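Local coordinates for protein beta sliding clamp (Bartonella birtlesii LL-WM9, PDB 6PTR) that probably confers DNA tethering and processivity on DNA polymerases and other proteins, as a ring-shaped head-to-tail homodimer around DNA, at residues V296-E301 and R337-I342; S279-R284 and D319-T324; L190-M195 and R261-G266. All coordinates share one frame; numbering follows the deposited sequence. Where two conformers were deposited one is given.

Interaction 1: residues V296-E301 and R337-I342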
ATOM      1  N   VAL C 296     -27.802   2.678  -1.067  1.00 15.24           N
ATOM      2  CA  VAL C 296     -28.167   4.087  -1.041  1.00 14.58           C
ATOM      3  C   VAL C 296     -29.534   4.205  -1.696  1.00 17.96           C
ATOM      4  O   VAL C 296     -29.784   3.596  -2.745  1.00 16.79           O
ATOM      5  CB  VAL C 296     -27.115   4.986  -1.732  1.00 19.45           C
ATOM      6  CG1 VAL C 296     -26.873   4.541  -3.181  1.00 18.58           C
ATOM      7  CG2 VAL C 296     -27.554   6.451  -1.703  1.00 18.56           C
ATOM      8  N   LYS C 297     -30.437   4.935  -1.041  1.00 14.22           N
ATOM      9  CA  LYS C 297     -31.779   5.176  -1.556  1.00 14.07           C
ATOM     10  C   LYS C 297     -31.800   6.478  -2.332  1.00 18.08           C
ATOM     11  O   LYS C 297     -31.373   7.519  -1.826  1.00 19.52           O
ATOM     12  CB  LYS C 297     -32.799   5.244  -0.414  1.00 14.36           C
ATOM     13  CG  LYS C 297     -34.172   5.629  -0.909  1.00 18.09           C
ATOM     14  CD  LYS C 297     -35.270   5.440   0.151  1.00 22.53           C
ATOM     15  CE  LYS C 297     -35.204   6.436   1.252  1.00 29.65           C
ATOM     16  NZ  LYS C 297     -36.512   6.337   1.993  1.00 35.63           N
ATOM     17  N   LEU C 298     -32.251   6.400  -3.576  1.00 17.49           N
ATOM     18  CA  LEU C 298     -32.475   7.568  -4.415  1.00 17.59           C
ATOM     19  C   LEU C 298     -33.957   7.889  -4.352  1.00 18.46           C
ATOM     20  O   LEU C 298     -34.792   7.068  -4.751  1.00 21.72           O
ATOM     21  CB  LEU C 298     -32.057   7.320  -5.869  1.00 19.70           C
ATOM     22  CG  LEU C 298     -30.570   7.266  -6.225  1.00 23.46           C
ATOM     23  CD1 LEU C 298     -29.831   6.237  -5.423  1.00 22.67           C
ATOM     24  CD2 LEU C 298     -30.387   7.000  -7.733  1.00 23.88           C
ATOM     25  N   THR C 299     -34.283   9.072  -3.876  1.00 18.94           N
ATOM     26  CA  THR C 299     -35.652   9.566  -3.923  1.00 22.56           C
ATOM     27  C   THR C 299     -35.718  10.586  -5.044  1.00 26.64           C
ATOM     28  O   THR C 299     -35.155  11.683  -4.929  1.00 23.22           O
ATOM     29  CB  THR C 299     -36.059  10.174  -2.588  1.00 24.03           C
ATOM     30  OG1 THR C 299     -35.963   9.156  -1.577  1.00 28.94           O
ATOM     31  CG2 THR C 299     -37.490  10.698  -2.662  1.00 30.24           C
ATOM     32  N   ILE C 300     -36.399  10.226  -6.131  1.00 26.41           N
ATOM     33  CA  ILE C 300     -36.349  10.995  -7.367  1.00 26.15           C
ATOM     34  C   ILE C 300     -37.671  11.716  -7.516  1.00 33.20           C
ATOM     35  O   ILE C 300     -38.739  11.087  -7.507  1.00 31.83           O
ATOM     36  CB  ILE C 300     -36.072  10.112  -8.591  1.00 30.59           C
ATOM     37  CG1 ILE C 300     -34.978   9.096  -8.300  1.00 26.31           C
ATOM     38  CG2 ILE C 300     -35.650  10.978  -9.781  1.00 28.85           C
ATOM     39  CD1 ILE C 300     -34.889   8.022  -9.358  1.00 29.48           C
ATOM     40  N   GLU C 301     -37.597  13.035  -7.628  1.00 30.09           N
ATOM     41  CA  GLU C 301     -38.755  13.885  -7.830  1.00 33.55           C
ATOM     42  C   GLU C 301     -38.450  14.823  -8.990  1.00 34.68           C
ATOM     43  O   GLU C 301     -37.343  14.833  -9.534  1.00 36.53           O
ATOM     44  CB  GLU C 301     -39.101  14.655  -6.545  1.00 38.55           C
ATOM     45  CG  GLU C 301     -40.063  13.910  -5.630  1.00 54.18           C
ATOM     46  CD  GLU C 301     -39.521  13.687  -4.219  1.00 64.52           C
ATOM     47  OE1 GLU C 301     -40.144  12.903  -3.467  1.00 67.41           O
ATOM     48  OE2 GLU C 301     -38.489  14.291  -3.855  1.00 64.33           O
ATOM     49  N   ARG C 337     -21.379   1.338  -4.051  1.00 16.42           N
ATOM     50  CA  ARG C 337     -20.121   1.049  -4.729  0.57 18.20           C
ATOM     51  C   ARG C 337     -20.354   0.725  -6.199  1.00 18.48           C
ATOM     52  O   ARG C 337     -19.577   1.142  -7.062  1.00 21.01           O
ATOM     53  CB  ARG C 337     -19.394  -0.101  -4.040  0.57 19.28           C
ATOM     54  CG  ARG C 337     -18.028  -0.379  -4.662  0.57 24.55           C
ATOM     55  CD  ARG C 337     -17.140   0.864  -4.607  0.57 25.61           C
ATOM     56  NE  ARG C 337     -16.787   1.349  -5.939  0.57 35.53           N
ATOM     57  CZ  ARG C 337     -16.068   2.445  -6.173  0.57 41.12           C
ATOM     58  NH1 ARG C 337     -15.775   2.801  -7.427  0.57 34.34           N
ATOM     59  NH2 ARG C 337     -15.642   3.185  -5.154  0.57 40.52           N
ATOM     60  N   TYR C 338     -21.413  -0.021  -6.501  1.00 18.62           N
ATOM     61  CA  TYR C 338     -21.685  -0.337  -7.898  1.00 19.40           C
ATOM     62  C   TYR C 338     -22.059   0.912  -8.678  1.00 20.69           C
ATOM     63  O   TYR C 338     -21.697   1.045  -9.853  1.00 19.91           O
ATOM     64  CB  TYR C 338     -22.794  -1.389  -8.004  1.00 17.72           C
ATOM     65  CG  TYR C 338     -22.426  -2.748  -7.429  1.00 16.92           C
ATOM     66  CD1 TYR C 338     -21.118  -3.052  -7.078  1.00 19.76           C
ATOM     67  CD2 TYR C 338     -23.403  -3.733  -7.250  1.00 19.87           C
ATOM     68  CE1 TYR C 338     -20.773  -4.307  -6.563  1.00 25.57           C
ATOM     69  CE2 TYR C 338     -23.081  -4.986  -6.724  1.00 21.38           C
ATOM     70  CZ  TYR C 338     -21.761  -5.266  -6.391  1.00 28.54           C
ATOM     71  OH  TYR C 338     -21.424  -6.498  -5.875  1.00 30.33           O
ATOM     72  N   LEU C 339     -22.800   1.835  -8.054  1.00 18.70           N
ATOM     73  CA  LEU C 339     -23.088   3.104  -8.712  1.00 17.37           C
ATOM     74  C   LEU C 339     -21.810   3.864  -9.014  1.00 20.94           C
ATOM     75  O   LEU C 339     -21.653   4.418 -10.107  1.00 22.36           O
ATOM     76  CB  LEU C 339     -24.003   3.972  -7.845  1.00 18.84           C
ATOM     77  CG  LEU C 339     -25.490   3.655  -7.795  1.00 17.64           C
ATOM     78  CD1 LEU C 339     -26.112   4.524  -6.695  1.00 18.76           C
ATOM     79  CD2 LEU C 339     -26.147   3.933  -9.137  1.00 16.60           C
ATOM     80  N   LEU C 340     -20.878   3.904  -8.059  1.00 20.27           N
ATOM     81  CA  LEU C 340     -19.617   4.597  -8.317  1.00 19.86           C
ATOM     82  C   LEU C 340     -18.806   3.881  -9.391  1.00 21.82           C
ATOM     83  O   LEU C 340     -18.177   4.532 -10.233  1.00 24.34           O
ATOM     84  CB  LEU C 340     -18.822   4.719  -7.023  1.00 22.24           C
ATOM     85  CG  LEU C 340     -19.518   5.654  -6.022  1.00 25.70           C
ATOM     86  CD1 LEU C 340     -18.781   5.651  -4.703  1.00 30.62           C
ATOM     87  CD2 LEU C 340     -19.581   7.061  -6.596  1.00 27.24           C
ATOM     88  N   ASP C 341     -18.833   2.544  -9.394  1.00 23.60           N
ATOM     89  CA  ASP C 341     -18.146   1.804 -10.452  1.00 24.84           C
ATOM     90  C   ASP C 341     -18.641   2.238 -11.826  1.00 22.10           C
ATOM     91  O   ASP C 341     -17.840   2.535 -12.722  1.00 24.44           O
ATOM     92  CB  ASP C 341     -18.343   0.292 -10.278  1.00 28.22           C
ATOM     93  CG  ASP C 341     -17.625  -0.272  -9.067  1.00 31.82           C
ATOM     94  OD1 ASP C 341     -16.659   0.354  -8.563  1.00 29.06           O
ATOM     95  OD2 ASP C 341     -18.021  -1.376  -8.637  1.00 28.82           O
ATOM     96  N   ILE C 342     -19.963   2.298 -12.010  1.00 20.38           N
ATOM     97  CA  ILE C 342     -20.493   2.617 -13.329  1.00 25.79           C
ATOM     98  C   ILE C 342     -20.290   4.093 -13.651  1.00 25.92           C
ATOM     99  O   ILE C 342     -19.934   4.450 -14.781  1.00 22.44           O
ATOM    100  CB  ILE C 342     -21.965   2.192 -13.409  1.00 20.19           C
ATOM    101  CG1 ILE C 342     -22.042   0.667 -13.343  1.00 20.79           C
ATOM    102  CG2 ILE C 342     -22.600   2.717 -14.691  1.00 19.83           C
ATOM    103  CD1 ILE C 342     -23.466   0.151 -13.032  1.00 24.10           C
TER
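In the C-terminal domain of this sliding clamp, Val296 and Leu298 of one strand meet Leu339 of a helix, part of the apolar layer between sheet and helices in the DNA-clamp fold. The strand belongs to a four-stranded antiparallel sheet, bonded through its backbone to the neighbouring strands 304-311 and 330-335. Both strand residues direct their CB toward the helix, as expected two positions apart, and Leu339 points its own CB back at them. The backbones stay well separated, 9.3 Å between Val296 CA and Leu339 CA, so side chains alone bridge the gap. No hydrogen bond crosses, and the 85 Å² buried is small, consistent with one leucine meeting the first half of the strand. Around it, Phe278 of helix 275-285 and Leu376 of strand 372-376 also pack on Leu339. On the helix's other side, Asp341 OD2 pairs with Arg189. At the strand, Val296 has CG1 between its backbone N and carbonyl carbon (chi1 57°), which aims that methyl at the helix. On the helix side Leu339 CD1 makes both contacts with the strand: it lies 4.3 Å from Leu298 CD1 and 3.6 Å from Val296 CG1.

Interaction 2: residues S279-R284 and D319-T324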
ATOM      1  N   SER C 279     -21.574  11.424  -8.399  1.00 21.16           N
ATOM      2  CA  SER C 279     -20.528  10.559  -7.862  1.00 22.32           C
ATOM      3  C   SER C 279     -20.030  11.056  -6.509  1.00 22.67           C
ATOM      4  O   SER C 279     -19.855  10.265  -5.577  1.00 21.06           O
ATOM      5  CB  SER C 279     -19.362  10.475  -8.854  1.00 25.47           C
ATOM      6  OG  SER C 279     -19.800   9.885 -10.062  1.00 34.22           O
ATOM      7  N   SER C 280     -19.760  12.359  -6.387  1.00 20.85           N
ATOM      8  CA  SER C 280     -19.241  12.883  -5.128  0.54 20.72           C
ATOM      9  C   SER C 280     -20.270  12.750  -4.011  1.00 19.44           C
ATOM     10  O   SER C 280     -19.926  12.431  -2.869  1.00 18.32           O
ATOM     11  CB  SER C 280     -18.818  14.340  -5.295  0.54 22.97           C
ATOM     12  OG  SER C 280     -17.798  14.474  -6.271  0.54 20.42           O
ATOM     13  N   ALA C 281     -21.545  12.985  -4.326  1.00 20.34           N
ATOM     14  CA  ALA C 281     -22.593  12.849  -3.308  1.00 18.59           C
ATOM     15  C   ALA C 281     -22.745  11.408  -2.842  1.00 17.41           C
ATOM     16  O   ALA C 281     -22.878  11.152  -1.639  1.00 17.67           O
ATOM     17  CB  ALA C 281     -23.919  13.367  -3.853  1.00 15.88           C
ATOM     18  N   VAL C 282     -22.744  10.454  -3.780  1.00 18.44           N
ATOM     19  CA  VAL C 282     -22.826   9.047  -3.415  1.00 16.47           C
ATOM     20  C   VAL C 282     -21.616   8.657  -2.589  1.00 18.63           C
ATOM     21  O   VAL C 282     -21.735   7.944  -1.588  1.00 17.72           O
ATOM     22  CB  VAL C 282     -22.947   8.161  -4.673  1.00 17.91           C
ATOM     23  CG1 VAL C 282     -22.771   6.672  -4.308  1.00 19.79           C
ATOM     24  CG2 VAL C 282     -24.280   8.401  -5.363  1.00 20.08           C
ATOM     25  N   ASP C 283     -20.430   9.092  -3.020  1.00 17.60           N
ATOM     26  CA  ASP C 283     -19.215   8.831  -2.258  1.00 19.01           C
ATOM     27  C   ASP C 283     -19.357   9.348  -0.830  1.00 21.09           C
ATOM     28  O   ASP C 283     -19.052   8.635   0.135  1.00 20.17           O
ATOM     29  CB  ASP C 283     -18.014   9.473  -2.978  1.00 20.33           C
ATOM     30  CG  ASP C 283     -16.681   9.077  -2.366  1.00 28.71           C
ATOM     31  OD1 ASP C 283     -16.613   8.011  -1.712  1.00 27.82           O
ATOM     32  OD2 ASP C 283     -15.695   9.832  -2.545  1.00 32.12           O
ATOM     33  N   ARG C 284     -19.861  10.574  -0.668  1.00 21.02           N
ATOM     34  CA  ARG C 284     -19.982  11.141   0.669  1.00 17.34           C
ATOM     35  C   ARG C 284     -20.933  10.325   1.542  1.00 17.68           C
ATOM     36  O   ARG C 284     -20.560   9.912   2.645  1.00 20.68           O
ATOM     37  CB  ARG C 284     -20.440  12.601   0.586  1.00 18.13           C
ATOM     38  CG  ARG C 284     -19.348  13.527   0.048  1.00 19.56           C
ATOM     39  CD  ARG C 284     -19.749  14.990   0.167  1.00 21.87           C
ATOM     40  NE  ARG C 284     -20.939  15.347  -0.604  1.00 22.49           N
ATOM     41  CZ  ARG C 284     -20.925  15.851  -1.834  1.00 28.65           C
ATOM     42  NH1 ARG C 284     -19.774  16.048  -2.468  1.00 26.24           N
ATOM     43  NH2 ARG C 284     -22.071  16.183  -2.429  1.00 24.65           N
ATOM     44  N   ASP C 319     -27.975  13.531   1.170  1.00 18.95           N
ATOM     45  CA  ASP C 319     -27.501  14.615   0.323  1.00 17.20           C
ATOM     46  C   ASP C 319     -28.583  14.895  -0.713  1.00 20.28           C
ATOM     47  O   ASP C 319     -29.578  14.169  -0.819  1.00 24.13           O
ATOM     48  CB  ASP C 319     -26.156  14.252  -0.330  1.00 18.04           C
ATOM     49  CG  ASP C 319     -25.259  15.462  -0.565  1.00 26.02           C
ATOM     50  OD1 ASP C 319     -25.771  16.585  -0.806  1.00 25.90           O
ATOM     51  OD2 ASP C 319     -24.025  15.280  -0.503  1.00 26.21           O
ATOM     52  N   GLN C 320     -28.407  15.973  -1.463  1.00 21.94           N
ATOM     53  CA  GLN C 320     -29.409  16.319  -2.465  1.00 23.97           C
ATOM     54  C   GLN C 320     -28.717  16.958  -3.661  1.00 28.17           C
ATOM     55  O   GLN C 320     -27.724  17.675  -3.507  1.00 26.26           O
ATOM     56  CB  GLN C 320     -30.459  17.257  -1.859  1.00 26.91           C
ATOM     57  CG  GLN C 320     -31.583  17.675  -2.782  1.00 34.85           C
ATOM     58  CD  GLN C 320     -32.689  18.390  -2.035  1.00 50.51           C
ATOM     59  OE1 GLN C 320     -32.882  18.178  -0.836  1.00 51.01           O
ATOM     60  NE2 GLN C 320     -33.418  19.245  -2.736  1.00 56.66           N
ATOM     61  N   LEU C 321     -29.250  16.694  -4.853  1.00 24.47           N
ATOM     62  CA  LEU C 321     -28.688  17.223  -6.087  1.00 29.14           C
ATOM     63  C   LEU C 321     -29.811  17.674  -6.998  1.00 33.01           C
ATOM     64  O   LEU C 321     -30.910  17.112  -6.973  1.00 28.57           O
ATOM     65  CB  LEU C 321     -27.868  16.180  -6.852  1.00 33.25           C
ATOM     66  CG  LEU C 321     -26.792  15.409  -6.126  1.00 50.14           C
ATOM     67  CD1 LEU C 321     -26.607  14.097  -6.837  1.00 55.02           C
ATOM     68  CD2 LEU C 321     -25.521  16.238  -6.157  1.00 57.82           C
ATOM     69  N   ALA C 322     -29.511  18.679  -7.818  1.00 30.43           N
ATOM     70  CA  ALA C 322     -30.360  18.979  -8.955  1.00 31.36           C
ATOM     71  C   ALA C 322     -30.349  17.801  -9.920  1.00 31.22           C
ATOM     72  O   ALA C 322     -29.366  17.062 -10.030  1.00 31.38           O
ATOM     73  CB  ALA C 322     -29.888  20.254  -9.655  1.00 36.80           C
ATOM     74  N   ALA C 323     -31.474  17.597 -10.588  1.00 30.57           N
ATOM     75  CA  ALA C 323     -31.576  16.526 -11.563  1.00 32.51           C
ATOM     76  C   ALA C 323     -32.556  16.965 -12.629  1.00 33.99           C
ATOM     77  O   ALA C 323     -33.401  17.828 -12.402  1.00 34.11           O
ATOM     78  CB  ALA C 323     -32.032  15.214 -10.921  1.00 34.24           C
ATOM     79  N   THR C 324     -32.424  16.376 -13.807  1.00 28.94           N
ATOM     80  CA  THR C 324     -33.443  16.506 -14.837  1.00 33.55           C
ATOM     81  C   THR C 324     -34.302  15.249 -14.766  1.00 34.65           C
ATOM     82  O   THR C 324     -33.816  14.136 -14.992  1.00 34.30           O
ATOM     83  CB  THR C 324     -32.806  16.704 -16.205  1.00 38.12           C
ATOM     84  OG1 THR C 324     -32.040  17.916 -16.177  1.00 38.88           O
ATOM     85  CG2 THR C 324     -33.866  16.806 -17.270  1.00 43.94           C
TER
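Arg284 and Asp319 meet with the guanidinium edge, rather than its face, turned to the carboxylate. The two planes are 56° apart, so this is not the flat, two-oxygen pairing of a coplanar salt bridge. Instead NE and NH2 both close on a single oxygen: Arg284 NE lies 3.1 Å and Arg284 NH2 2.9 Å from Asp319 OD2. That oxygen lies nearly in the guanidinium plane. Seen from the carboxylate the approaches differ, NE coming nearly in line with the C-O bond and NH2 from above the carboxylate plane. The arginine chain bends at chi3 (-62°), which folds the guanidinium back over its own helix, where Ser280 O and Ala281 CA lie against one face. The other oxygen is used separately: Gln320 N donates to Asp319 OD1 at 2.8 Å, through the anti lone pair, which ties the carboxylate to its own strand. The strongest polar partner of Asp319 OD2 is Thr114 OG1 of the second subunit, across the dimer interface, and Leu89 of that subunit packs on Arg284. The ion pair therefore lies at the head-to-tail interface of the dimer.

Ala281 CB points toward the strand, its methyl beside the carboxylate at 3.9 Å from Asp319 OD2. The same methyl makes the apolar part of the contact, 4.0 Å from Leu321 CD2, so one methyl touches both residues. The short segments run antiparallel, at 172°, with axes 8.9 Å apart. Helix 275-285 thus lies against strand 315-322, the outermost strand of the four-stranded sheet within this chain; Ala281 and Val282 continue onto Leu307 of strand 304-311, and Val282 also reaches helix 336-345.

Interaction 3: residues L190-M195 and R261-G266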
ATOM      1  N   LEU C 190     -23.978  -5.294 -15.119  1.00 16.52           N
ATOM      2  CA  LEU C 190     -23.660  -5.903 -16.406  1.00 16.75           C
ATOM      3  C   LEU C 190     -23.109  -4.824 -17.313  1.00 17.10           C
ATOM      4  O   LEU C 190     -23.594  -3.689 -17.292  1.00 17.84           O
ATOM      5  CB  LEU C 190     -24.883  -6.554 -17.074  1.00 17.20           C
ATOM      6  CG  LEU C 190     -24.628  -7.143 -18.474  1.00 16.13           C
ATOM      7  CD1 LEU C 190     -25.446  -8.430 -18.665  1.00 21.33           C
ATOM      8  CD2 LEU C 190     -24.955  -6.163 -19.572  1.00 17.69           C
ATOM      9  N   ALA C 191     -22.096  -5.183 -18.112  1.00 16.61           N
ATOM     10  CA  ALA C 191     -21.531  -4.261 -19.080  1.00 17.35           C
ATOM     11  C   ALA C 191     -21.578  -4.916 -20.453  1.00 17.31           C
ATOM     12  O   ALA C 191     -21.297  -6.109 -20.579  1.00 19.06           O
ATOM     13  CB  ALA C 191     -20.061  -3.887 -18.730  1.00 17.98           C
ATOM     14  N   GLN C 192     -21.968  -4.138 -21.463  1.00 18.27           N
ATOM     15  CA  GLN C 192     -22.045  -4.602 -22.840  1.00 23.28           C
ATOM     16  C   GLN C 192     -21.399  -3.572 -23.744  1.00 23.10           C
ATOM     17  O   GLN C 192     -21.780  -2.397 -23.712  1.00 19.86           O
ATOM     18  CB  GLN C 192     -23.506  -4.810 -23.273  1.00 20.57           C
ATOM     19  CG  GLN C 192     -23.626  -5.216 -24.732  1.00 20.17           C
ATOM     20  CD  GLN C 192     -25.076  -5.366 -25.182  1.00 28.86           C
ATOM     21  OE1 GLN C 192     -25.687  -6.398 -24.975  1.00 31.07           O
ATOM     22  NE2 GLN C 192     -25.618  -4.334 -25.812  1.00 28.27           N
ATOM     23  N   VAL C 193     -20.435  -4.004 -24.563  1.00 18.56           N
ATOM     24  CA  VAL C 193     -19.826  -3.115 -25.554  1.00 21.84           C
ATOM     25  C   VAL C 193     -19.805  -3.812 -26.905  1.00 20.36           C
ATOM     26  O   VAL C 193     -19.500  -5.008 -26.989  1.00 23.62           O
ATOM     27  CB  VAL C 193     -18.408  -2.670 -25.129  1.00 21.76           C
ATOM     28  CG1 VAL C 193     -17.467  -3.873 -24.887  1.00 20.69           C
ATOM     29  CG2 VAL C 193     -17.839  -1.670 -26.150  1.00 24.66           C
ATOM     30  N   ASP C 194     -20.126  -3.055 -27.955  1.00 24.65           N
ATOM     31  CA  ASP C 194     -20.160  -3.506 -29.342  1.00 25.07           C
ATOM     32  C   ASP C 194     -19.149  -2.733 -30.175  1.00 31.86           C
ATOM     33  O   ASP C 194     -18.864  -1.566 -29.896  1.00 32.56           O
ATOM     34  CB  ASP C 194     -21.541  -3.277 -29.990  1.00 32.11           C
ATOM     35  CG  ASP C 194     -22.615  -4.172 -29.420  1.00 39.01           C
ATOM     36  OD1 ASP C 194     -22.275  -5.239 -28.890  1.00 49.71           O
ATOM     37  OD2 ASP C 194     -23.803  -3.813 -29.506  1.00 43.45           O
ATOM     38  N   MET C 195     -18.641  -3.394 -31.215  1.00 25.01           N
ATOM     39  CA  MET C 195     -18.005  -2.702 -32.333  1.00 26.93           C
ATOM     40  C   MET C 195     -18.377  -3.415 -33.621  1.00 28.21           C
ATOM     41  O   MET C 195     -18.801  -4.575 -33.613  1.00 31.98           O
ATOM     42  CB  MET C 195     -16.483  -2.658 -32.201  1.00 32.43           C
ATOM     43  CG  MET C 195     -15.850  -4.014 -32.323  1.00 31.41           C
ATOM     44  SD  MET C 195     -14.046  -3.943 -32.236  1.00 33.94           S
ATOM     45  CE  MET C 195     -13.654  -3.374 -33.893  1.00 36.53           C
ATOM     46  N   ARG C 261     -31.690 -11.152 -22.064  1.00 19.86           N
ATOM     47  CA  ARG C 261     -32.950 -11.086 -21.344  1.00 20.05           C
ATOM     48  C   ARG C 261     -32.945 -10.024 -20.255  1.00 27.98           C
ATOM     49  O   ARG C 261     -34.027  -9.604 -19.827  1.00 28.76           O
ATOM     50  CB  ARG C 261     -33.265 -12.438 -20.719  1.00 23.19           C
ATOM     51  CG  ARG C 261     -33.491 -13.537 -21.724  1.00 24.26           C
ATOM     52  CD  ARG C 261     -34.236 -14.662 -21.062  1.00 30.20           C
ATOM     53  NE  ARG C 261     -34.112 -15.903 -21.815  1.00 29.08           N
ATOM     54  CZ  ARG C 261     -34.922 -16.932 -21.630  1.00 35.49           C
ATOM     55  NH1 ARG C 261     -35.883 -16.833 -20.726  1.00 33.80           N
ATOM     56  NH2 ARG C 261     -34.768 -18.045 -22.333  1.00 40.21           N
ATOM     57  N   VAL C 262     -31.773  -9.593 -19.773  1.00 18.42           N
ATOM     58  CA  VAL C 262     -31.760  -8.661 -18.641  1.00 22.82           C
ATOM     59  C   VAL C 262     -31.595  -7.208 -19.050  1.00 27.15           C
ATOM     60  O   VAL C 262     -31.678  -6.325 -18.184  1.00 29.30           O
ATOM     61  CB  VAL C 262     -30.683  -9.007 -17.594  1.00 22.54           C
ATOM     62  CG1 VAL C 262     -30.723 -10.478 -17.274  1.00 21.41           C
ATOM     63  CG2 VAL C 262     -29.279  -8.577 -18.035  1.00 20.53           C
ATOM     64  N   ILE C 263     -31.383  -6.923 -20.328  1.00 19.61           N
ATOM     65  CA  ILE C 263     -31.113  -5.547 -20.726  1.00 19.68           C
ATOM     66  C   ILE C 263     -32.445  -4.858 -20.957  1.00 23.41           C
ATOM     67  O   ILE C 263     -33.186  -5.217 -21.882  1.00 26.75           O
ATOM     68  CB  ILE C 263     -30.192  -5.507 -21.966  1.00 23.33           C
ATOM     69  CG1 ILE C 263     -28.856  -6.169 -21.619  1.00 28.54           C
ATOM     70  CG2 ILE C 263     -29.996  -4.079 -22.439  1.00 25.43           C
ATOM     71  CD1 ILE C 263     -27.855  -6.179 -22.737  1.00 34.25           C
ATOM     72  N   PRO C 264     -32.829  -3.906 -20.114  1.00 26.32           N
ATOM     73  CA  PRO C 264     -34.179  -3.349 -20.204  1.00 25.21           C
ATOM     74  C   PRO C 264     -34.219  -2.301 -21.302  1.00 38.73           C
ATOM     75  O   PRO C 264     -33.692  -1.196 -21.151  1.00 56.84           O
ATOM     76  CB  PRO C 264     -34.395  -2.738 -18.808  1.00 28.02           C
ATOM     77  CG  PRO C 264     -33.052  -2.353 -18.349  1.00 23.22           C
ATOM     78  CD  PRO C 264     -32.043  -3.291 -19.025  1.00 24.57           C
ATOM     79  N   LEU C 265     -34.807  -2.657 -22.424  1.00 39.53           N
ATOM     80  CA  LEU C 265     -34.922  -1.671 -23.485  1.00 48.40           C
ATOM     81  C   LEU C 265     -36.227  -0.900 -23.422  1.00 48.30           C
ATOM     82  O   LEU C 265     -36.378   0.091 -24.142  1.00 55.35           O
ATOM     83  CB  LEU C 265     -34.753  -2.341 -24.852  1.00 55.25           C
ATOM     84  CG  LEU C 265     -33.357  -2.948 -25.059  1.00 52.31           C
ATOM     85  CD1 LEU C 265     -33.210  -3.533 -26.458  1.00 54.33           C
ATOM     86  CD2 LEU C 265     -32.230  -1.930 -24.763  1.00 45.89           C
ATOM     87  N   GLY C 266     -37.153  -1.299 -22.559  1.00 46.04           N
ATOM     88  CA  GLY C 266     -38.415  -0.616 -22.427  1.00 43.15           C
ATOM     89  C   GLY C 266     -38.566   0.349 -21.271  1.00 35.17           C
ATOM     90  O   GLY C 266     -39.643   0.926 -21.123  1.00 35.60           O
TER
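Leu190, at the start of the segment from the central domain, packs against Val262 and Ile263 of the loop between strands 245-250 and 269-274, forming part of the griselimycin-binding pocket. The bound peptide also packs on Leu190 and Val262 with an apolar side chain, and on Arg261 with a modified one. Leu190 spreads its two methyls between the loop residues: CD1 is 3.9 Å from Val262 CG2, and CD2 is 4.3 Å from Ile263 CD1. Its CG stands anti to the backbone N (chi1 177°), carrying both methyls out from the strand toward the loop. Strand 189-196 itself is held in an antiparallel sheet shared by two domains, with Leu190 bonded through its backbone to Val375 and Gln192 to Leu373. Two positions on, Gln192 reaches out on the same side, its chain extended past CG, and Tyr259 and Arg181 also touch it. It crosses the Ile263 side chain at about a right angle. No hydrogen bond links the two segments, and 147 Å² is buried between them. Ile263, which also packs on Leu373, presents its terminal methyl to the amide: Ile263 CD1 lies 3.8 Å from Gln192 CD, but its unusually short 3.1 Å to Gln192 OE1 makes the exact fit doubtful.

How the interactions relate
Interactions 1 and 2 fasten the same four-stranded sheet of the C-terminal domain to its two helices, and they touch where Leu340 of helix 336-345 packs on Ser279, Val282 and Asp283 of helix 275-285. Their segments alternate along the chain and their centres lie 9 Å apart. Interaction 1 is buried and wholly apolar across its segments; interaction 2, partly buried on the sheet's outermost strand within this chain, adds an ion pair where the second subunit arrives. Interaction 3 is also buried and largely apolar, but it joins two domains and borders the bound peptide. Its centre is about 19 Å from that of interaction 1 and 25 Å from that of interaction 2, without contact.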